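Local atomic coordinates of cephalosporin acylase (Bacillus halodurans, PDB entry 2NLZ), a protein that is named a cephalosporin acylase and probably works as an N-terminal-nucleophile hydrolase of the gamma-glutamyltranspeptidase family, its natural substrate not being established. Residues D[16-27]-D[521-532]; D[395-403]-D[414-422]. The protein carries 1 engineered substitution. All coordinates share one frame; numbering follows the deposited sequence.

Contact 1: residues D[16-27]-D[521-532]; sequences RNVVYAKNGMVA and TGVLAGGTEPRT
Val19 and Ala21 pair with Gly526 and Leu524 through four backbone hydrogen bonds, joining strand 19-21 antiparallel to strand 524-528. Val19 N reaches Gly526 O at 3.1 Å, and Ala21 N reaches Leu524 O at 3.0 Å. The return bonds run from Gly526 N to Val19 O and from Leu524 N to Ala21 O. Tyr20 and Ala525 form the non-hydrogen-bonded pair between them.

Apolar contacts lie on both faces. On the Tyr20 face, Val523 CG2 meets the ring edge near its plane, 3.7 Å from Tyr20 CD1. Ala525 CB touches both Tyr20 CE1 and Val18 CG1. On the other face, the Met25 chain turns at its last torsion (chi3 -82°). This sets CE 4.0 Å from Leu524 CB and SD 3.7 Å from Gly526 CA.

Arg16 is extended from CG to NE and crosses Thr528 obliquely, with NH1 3.6 Å from Thr528 CG2. Its NE passes Pro530 CA and donates to Arg15 O of the second subunit. Cutting this side chain back to an alanine removes the guanidinium, and is likely to strip cover from Thr528 CG2 and leave the Arg15 carbonyl of the second subunit without this donor.

The contact therefore holds by backbone pairing and apolar packing, while the charge at its end serves the subunit interface.

Contact 2: residues D[395-403]-D[414-422]; sequences QNRGHNFSL and GKRTYHTII
Both segments belong to the long loop between strands 392-393 and 424-428. By analogy with gamma-glutamyltranspeptidases, this region probably lies beside the substrate pocket. Here its two parts are joined mainly by Arg397, Thr417 and Phe401.

Arg397 leaves the short 3-10 segment 397-400 with CG anti to its backbone N. It then bends at chi2 (54°) and again at chi3, which brings the guanidinium over the His419 ring. The two flat groups stack with centres 3.7 Å apart and planes at 19°. His419 CE1 lies over one face of the guanidinium, offset toward its rim, 3.3 Å from Arg397 NE. Arg397 CD adds a CH-pi contact over the same ring. Phe73 packs edge-to-face with His419.

The edge of the guanidinium is used for a hydrogen bond. Arg397 NH1 donates to Thr420 OG1 at 2.9 Å, almost straight (172°) and nearly in the guanidinium plane. A water lies 2.7 Å from Thr420 OG1 and bonds weakly to Arg397 NH2. Stack and bond together would restrict the rotation of the group.

Thr417 fills the middle. Its CB sits over the centre of the Phe401 ring as a CH-pi contact, 3.5 Å from the centroid. Its CG2 packs on Arg397 CG at 3.8 Å, while OG1 bonds to Asn409. Lys415 O comes to the edge of the Phe401 ring, 3.2 Å from CZ.

The contact is largely buried, and no other chain of the assembly touches it. A loop folded back on itself beside the central strands, near Ser376 of strand 370-376, is consistent with the pocket wall of the gamma-glutamyltranspeptidase fold.

Contact 1 and contact 2 do not touch. Their centres are 32 Å apart and their nearest atoms about 12 Å. They lie on opposite sides of the chain's centre, and contact 2 is nested in the loop that contact 1 closes. Strands of the core run between them. Strand 24-28, of which 24-27 belong to contact 1, pairs with strand 359-365, which pairs with strand 370-376, packed against by Arg397 and Ile421 of contact 2. In this family the catalytic threonine lies at the start of the strand that probably corresponds to 359-365. From the family position of its loop, contact 2 probably borders the catalytic pocket. Contact 1 ties the chain ends and meets the second subunit.

Contact 1: residues D[16-27]-D[521-532]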
# COMPACT_ATOMS: atom_id res chain seq x y z
N ARG D 16 -6.15 14.93 -2.18
CA ARG D 16 -6.50 16.32 -1.97
C ARG D 16 -5.48 17.17 -2.70
O ARG D 16 -4.31 17.22 -2.31
CB ARG D 16 -6.47 16.67 -0.48
CG ARG D 16 -7.76 16.35 0.23
CD ARG D 16 -7.76 16.92 1.63
NE ARG D 16 -8.87 16.42 2.41
CZ ARG D 16 -10.03 17.05 2.55
NH1 ARG D 16 -10.23 18.23 1.97
NH2 ARG D 16 -11.00 16.51 3.27
N ASN D 17 -5.92 17.81 -3.79
CA ASN D 17 -5.06 18.76 -4.50
C ASN D 17 -4.85 20.04 -3.69
O ASN D 17 -5.73 20.42 -2.92
CB ASN D 17 -5.61 19.08 -5.89
CG ASN D 17 -5.32 17.98 -6.92
OD1 ASN D 17 -4.62 17.00 -6.63
ND2 ASN D 17 -5.86 18.14 -8.12
N VAL D 18 -3.68 20.66 -3.84
CA VAL D 18 -3.40 21.96 -3.22
C VAL D 18 -4.39 22.96 -3.76
O VAL D 18 -4.69 22.96 -4.95
CB VAL D 18 -1.95 22.45 -3.53
CG1 VAL D 18 -1.69 23.84 -2.94
CG2 VAL D 18 -0.93 21.46 -3.00
N VAL D 19 -4.93 23.78 -2.86
CA VAL D 19 -5.90 24.81 -3.23
C VAL D 19 -5.17 26.13 -3.51
O VAL D 19 -4.29 26.54 -2.73
CB VAL D 19 -7.00 24.96 -2.14
CG1 VAL D 19 -7.76 26.26 -2.29
CG2 VAL D 19 -7.95 23.74 -2.18
N TYR D 20 -5.52 26.78 -4.62
CA TYR D 20 -4.91 28.06 -5.02
C TYR D 20 -5.86 29.26 -5.00
O TYR D 20 -7.03 29.17 -5.38
CB TYR D 20 -4.23 27.94 -6.39
CG TYR D 20 -2.91 27.20 -6.35
CD1 TYR D 20 -1.72 27.90 -6.25
CD2 TYR D 20 -2.87 25.82 -6.40
CE1 TYR D 20 -0.51 27.23 -6.20
CE2 TYR D 20 -1.67 25.14 -6.35
CZ TYR D 20 -0.50 25.85 -6.25
OH TYR D 20 0.69 25.18 -6.20
N ALA D 21 -5.33 30.40 -4.56
CA ALA D 21 -6.09 31.65 -4.52
C ALA D 21 -5.19 32.87 -4.64
O ALA D 21 -3.96 32.76 -4.58
CB ALA D 21 -6.92 31.74 -3.25
N LYS D 22 -5.81 34.03 -4.80
CA LYS D 22 -5.08 35.27 -4.90
C LYS D 22 -5.62 36.29 -3.91
O LYS D 22 -4.86 36.89 -3.16
CB LYS D 22 -5.14 35.84 -6.31
CG LYS D 22 -4.03 35.36 -7.23
CD LYS D 22 -2.66 35.94 -6.84
CE LYS D 22 -2.56 37.44 -7.14
NZ LYS D 22 -2.49 37.73 -8.60
N ASN D 23 -6.94 36.46 -3.90
CA ASN D 23 -7.55 37.53 -3.12
C ASN D 23 -7.94 37.16 -1.70
O ASN D 23 -8.21 38.04 -0.87
CB ASN D 23 -8.74 38.13 -3.88
CG ASN D 23 -8.32 38.97 -5.08
OD1 ASN D 23 -9.05 39.10 -6.05
ND2 ASN D 23 -7.12 39.53 -5.00
N GLY D 24 -7.96 35.86 -1.40
CA GLY D 24 -8.32 35.42 -0.07
C GLY D 24 -8.39 33.92 0.09
O GLY D 24 -8.75 33.21 -0.84
N MET D 25 -8.03 33.46 1.28
CA MET D 25 -8.02 32.04 1.59
C MET D 25 -8.26 31.81 3.08
O MET D 25 -7.68 32.49 3.93
CB MET D 25 -6.70 31.40 1.17
CG MET D 25 -6.69 29.88 1.26
SD MET D 25 -5.15 29.17 0.65
CE MET D 25 -5.45 29.17 -1.11
N VAL D 26 -9.12 30.85 3.38
CA VAL D 26 -9.38 30.46 4.75
C VAL D 26 -9.21 28.96 4.85
O VAL D 26 -9.69 28.22 3.99
CB VAL D 26 -10.80 30.87 5.19
CG1 VAL D 26 -11.07 30.43 6.61
CG2 VAL D 26 -10.96 32.35 5.09
N ALA D 27 -8.48 28.53 5.88
CA ALA D 27 -8.20 27.12 6.10
C ALA D 27 -8.42 26.76 7.56
O ALA D 27 -7.73 27.26 8.46
CB ALA D 27 -6.78 26.79 5.65
N THR D 521 5.16 36.17 -6.97
CA THR D 521 3.88 36.27 -7.68
C THR D 521 2.68 36.65 -6.78
O THR D 521 1.74 37.31 -7.23
CB THR D 521 3.59 35.01 -8.58
OG1 THR D 521 2.20 34.96 -8.92
CG2 THR D 521 3.97 33.73 -7.89
N GLY D 522 2.72 36.27 -5.52
CA GLY D 522 1.63 36.59 -4.60
C GLY D 522 0.55 35.52 -4.51
O GLY D 522 -0.42 35.68 -3.77
N VAL D 523 0.73 34.43 -5.26
CA VAL D 523 -0.24 33.34 -5.28
C VAL D 523 -0.24 32.53 -3.96
O VAL D 523 0.82 32.17 -3.42
CB VAL D 523 -0.09 32.45 -6.56
CG1 VAL D 523 1.22 31.65 -6.56
CG2 VAL D 523 -1.29 31.53 -6.76
N LEU D 524 -1.45 32.27 -3.44
CA LEU D 524 -1.63 31.56 -2.18
C LEU D 524 -1.90 30.07 -2.41
O LEU D 524 -2.75 29.70 -3.21
CB LEU D 524 -2.80 32.16 -1.40
CG LEU D 524 -2.81 33.66 -1.09
CD1 LEU D 524 -4.21 34.08 -0.64
CD2 LEU D 524 -1.77 34.04 -0.04
N ALA D 525 -1.16 29.24 -1.69
CA ALA D 525 -1.30 27.79 -1.80
C ALA D 525 -1.65 27.18 -0.45
O ALA D 525 -0.93 27.33 0.53
CB ALA D 525 -0.02 27.18 -2.35
N GLY D 526 -2.78 26.48 -0.42
CA GLY D 526 -3.32 25.98 0.82
C GLY D 526 -3.40 24.48 0.94
O GLY D 526 -3.63 23.76 -0.04
N GLY D 527 -3.21 24.03 2.18
CA GLY D 527 -3.36 22.64 2.56
C GLY D 527 -4.25 22.55 3.80
O GLY D 527 -4.18 23.41 4.69
N THR D 528 -5.09 21.52 3.85
CA THR D 528 -5.98 21.30 4.99
C THR D 528 -5.80 19.88 5.55
O THR D 528 -5.40 18.97 4.82
CB THR D 528 -7.46 21.58 4.60
OG1 THR D 528 -8.27 21.73 5.77
CG2 THR D 528 -8.03 20.49 3.67
N GLU D 529 -6.07 19.72 6.84
CA GLU D 529 -5.96 18.42 7.50
C GLU D 529 -6.84 17.34 6.88
O GLU D 529 -8.05 17.44 6.91
CB GLU D 529 -6.33 18.56 8.98
CG GLU D 529 -6.29 17.26 9.75
CD GLU D 529 -4.94 16.61 9.66
OE1 GLU D 529 -4.86 15.51 9.07
OE2 GLU D 529 -3.96 17.22 10.15
N PRO D 530 -6.22 16.29 6.30
CA PRO D 530 -7.05 15.23 5.74
C PRO D 530 -7.68 14.31 6.81
O PRO D 530 -8.72 13.72 6.55
CB PRO D 530 -6.07 14.46 4.85
CG PRO D 530 -4.73 14.72 5.43
CD PRO D 530 -4.78 16.06 6.08
N ARG D 531 -7.07 14.22 7.99
CA ARG D 531 -7.59 13.33 9.04
C ARG D 531 -8.95 13.73 9.67
O ARG D 531 -9.44 13.05 10.57
CB ARG D 531 -6.56 13.15 10.14
CG ARG D 531 -5.32 12.43 9.68
CD ARG D 531 -4.17 12.69 10.62
NE ARG D 531 -2.89 12.26 10.06
CZ ARG D 531 -2.19 12.93 9.15
NH1 ARG D 531 -2.64 14.07 8.66
NH2 ARG D 531 -1.04 12.45 8.72
N THR D 532 -9.55 14.81 9.18
CA THR D 532 -10.77 15.34 9.75
C THR D 532 -11.64 16.03 8.69
O THR D 532 -11.26 16.08 7.52
CB THR D 532 -10.45 16.30 10.93
OG1 THR D 532 -11.63 16.60 11.67
CG2 THR D 532 -9.82 17.59 10.43

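Contact 2: residues D[395-403]-D[414-422]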
# COMPACT_ATOMS: atom_id res chain seq x y z
N GLN D 395 -13.01 27.13 29.98
CA GLN D 395 -11.79 26.34 29.81
C GLN D 395 -11.29 25.71 31.11
O GLN D 395 -11.65 26.15 32.21
CB GLN D 395 -10.69 27.22 29.22
CG GLN D 395 -10.27 28.39 30.10
CD GLN D 395 -9.12 29.15 29.50
OE1 GLN D 395 -8.50 28.69 28.55
NE2 GLN D 395 -8.82 30.33 30.05
N ASN D 396 -10.47 24.67 31.00
CA ASN D 396 -9.80 24.11 32.17
C ASN D 396 -8.28 24.30 32.15
O ASN D 396 -7.54 23.51 32.72
CB ASN D 396 -10.19 22.64 32.44
CG ASN D 396 -9.54 21.66 31.46
OD1 ASN D 396 -9.40 21.94 30.27
ND2 ASN D 396 -9.17 20.51 31.96
N ARG D 397 -7.83 25.39 31.53
CA ARG D 397 -6.40 25.71 31.34
C ARG D 397 -5.52 25.68 32.60
O ARG D 397 -4.36 25.32 32.50
CB ARG D 397 -6.25 27.05 30.63
CG ARG D 397 -4.83 27.41 30.25
CD ARG D 397 -4.15 26.33 29.42
NE ARG D 397 -4.87 26.04 28.19
CZ ARG D 397 -4.39 25.26 27.22
NH1 ARG D 397 -3.18 24.71 27.35
NH2 ARG D 397 -5.11 25.05 26.13
N GLY D 398 -6.08 26.02 33.75
CA GLY D 398 -5.35 25.99 35.02
C GLY D 398 -4.84 24.62 35.44
O GLY D 398 -4.00 24.52 36.33
N HIS D 399 -5.36 23.57 34.80
CA HIS D 399 -4.89 22.21 35.02
C HIS D 399 -3.40 22.02 34.66
O HIS D 399 -2.76 21.10 35.15
CB HIS D 399 -5.77 21.23 34.24
CG HIS D 399 -5.40 19.79 34.42
ND1 HIS D 399 -5.86 19.03 35.47
CD2 HIS D 399 -4.63 18.97 33.67
CE1 HIS D 399 -5.39 17.81 35.37
NE2 HIS D 399 -4.64 17.74 34.29
N ASN D 400 -2.88 22.92 33.82
CA ASN D 400 -1.47 22.90 33.40
C ASN D 400 -0.48 23.34 34.49
O ASN D 400 0.72 23.05 34.40
CB ASN D 400 -1.27 23.77 32.15
CG ASN D 400 -1.42 22.99 30.86
OD1 ASN D 400 -0.79 21.95 30.66
ND2 ASN D 400 -2.26 23.51 29.96
N PHE D 401 -0.98 24.05 35.50
CA PHE D 401 -0.15 24.54 36.59
C PHE D 401 0.41 23.39 37.42
O PHE D 401 -0.27 22.39 37.64
CB PHE D 401 -0.97 25.45 37.52
CG PHE D 401 -1.11 26.87 37.04
CD1 PHE D 401 -0.00 27.71 36.97
CD2 PHE D 401 -2.36 27.39 36.72
CE1 PHE D 401 -0.13 29.03 36.56
CE2 PHE D 401 -2.50 28.71 36.31
CZ PHE D 401 -1.38 29.53 36.22
N SER D 402 1.64 23.56 37.90
CA SER D 402 2.26 22.58 38.79
C SER D 402 1.96 22.96 40.23
O SER D 402 1.86 24.14 40.56
CB SER D 402 3.77 22.54 38.56
OG SER D 402 4.39 21.50 39.29
N LEU D 403 1.83 21.95 41.08
CA LEU D 403 1.64 22.19 42.51
C LEU D 403 2.91 21.90 43.31
O LEU D 403 2.89 21.86 44.55
CB LEU D 403 0.44 21.41 43.03
CG LEU D 403 -0.90 21.90 42.47
CD1 LEU D 403 -2.06 21.04 42.94
CD2 LEU D 403 -1.14 23.36 42.85
N GLY D 414 -2.98 35.14 39.76
CA GLY D 414 -2.74 36.16 38.74
C GLY D 414 -1.63 35.83 37.77
O GLY D 414 -1.15 36.70 37.05
N LYS D 415 -1.23 34.57 37.76
CA LYS D 415 -0.18 34.10 36.87
C LYS D 415 -0.84 33.32 35.73
O LYS D 415 -1.84 32.64 35.95
CB LYS D 415 0.77 33.21 37.65
CG LYS D 415 1.86 32.52 36.84
CD LYS D 415 2.60 31.51 37.69
CE LYS D 415 3.89 31.07 37.04
NZ LYS D 415 4.55 30.00 37.80
N ARG D 416 -0.31 33.42 34.52
CA ARG D 416 -0.80 32.55 33.45
C ARG D 416 0.18 31.40 33.19
O ARG D 416 1.40 31.57 33.29
CB ARG D 416 -1.15 33.33 32.18
CG ARG D 416 -0.05 34.22 31.72
CD ARG D 416 -0.56 35.61 31.42
NE ARG D 416 0.57 36.50 31.17
CZ ARG D 416 0.79 37.13 30.02
NH1 ARG D 416 -0.07 37.00 29.01
NH2 ARG D 416 1.85 37.91 29.88
N THR D 417 -0.38 30.22 32.88
CA THR D 417 0.41 28.99 32.85
C THR D 417 1.05 28.67 31.50
O THR D 417 0.69 29.26 30.47
CB THR D 417 -0.46 27.77 33.23
OG1 THR D 417 0.33 26.58 33.13
CG2 THR D 417 -1.67 27.66 32.32
N TYR D 418 2.01 27.75 31.54
CA TYR D 418 2.49 27.01 30.38
C TYR D 418 1.28 26.66 29.53
O TYR D 418 0.35 25.99 30.00
CB TYR D 418 3.20 25.74 30.87
CG TYR D 418 3.77 24.84 29.79
CD1 TYR D 418 2.99 23.86 29.19
CD2 TYR D 418 5.10 24.93 29.41
CE1 TYR D 418 3.51 23.03 28.21
CE2 TYR D 418 5.64 24.10 28.44
CZ TYR D 418 4.83 23.15 27.84
OH TYR D 418 5.36 22.32 26.88
N HIS D 419 1.30 27.12 28.28
CA HIS D 419 0.15 27.00 27.38
C HIS D 419 0.51 26.14 26.18
O HIS D 419 1.56 26.34 25.58
CB HIS D 419 -0.30 28.39 26.92
CG HIS D 419 -1.78 28.57 26.92
ND1 HIS D 419 -2.58 28.07 25.91
CD2 HIS D 419 -2.60 29.19 27.79
CE1 HIS D 419 -3.84 28.39 26.17
NE2 HIS D 419 -3.88 29.06 27.30
N THR D 420 -0.36 25.21 25.82
CA THR D 420 -0.08 24.24 24.75
C THR D 420 -0.40 24.74 23.34
O THR D 420 0.23 24.33 22.37
CB THR D 420 -0.83 22.92 24.96
OG1 THR D 420 -2.24 23.18 25.09
CG2 THR D 420 -0.29 22.20 26.19
N ILE D 421 -1.42 25.59 23.26
CA ILE D 421 -1.83 26.27 22.06
C ILE D 421 -0.70 27.11 21.46
O ILE D 421 -0.19 28.04 22.10
CB ILE D 421 -2.95 27.22 22.42
CG1 ILE D 421 -4.27 26.50 22.50
CG2 ILE D 421 -3.11 28.33 21.41
CD1 ILE D 421 -5.34 27.52 22.81
N ILE D 422 -0.30 26.79 20.24
CA ILE D 422 0.78 27.52 19.57
C ILE D 422 0.53 27.78 18.07
O ILE D 422 0.51 26.85 17.26
CB ILE D 422 2.19 26.87 19.82
CG1 ILE D 422 2.27 25.43 19.26
CG2 ILE D 422 2.57 26.90 21.31
CD1 ILE D 422 3.70 24.89 19.17
O HOH W 1 -4.68 22.29 24.29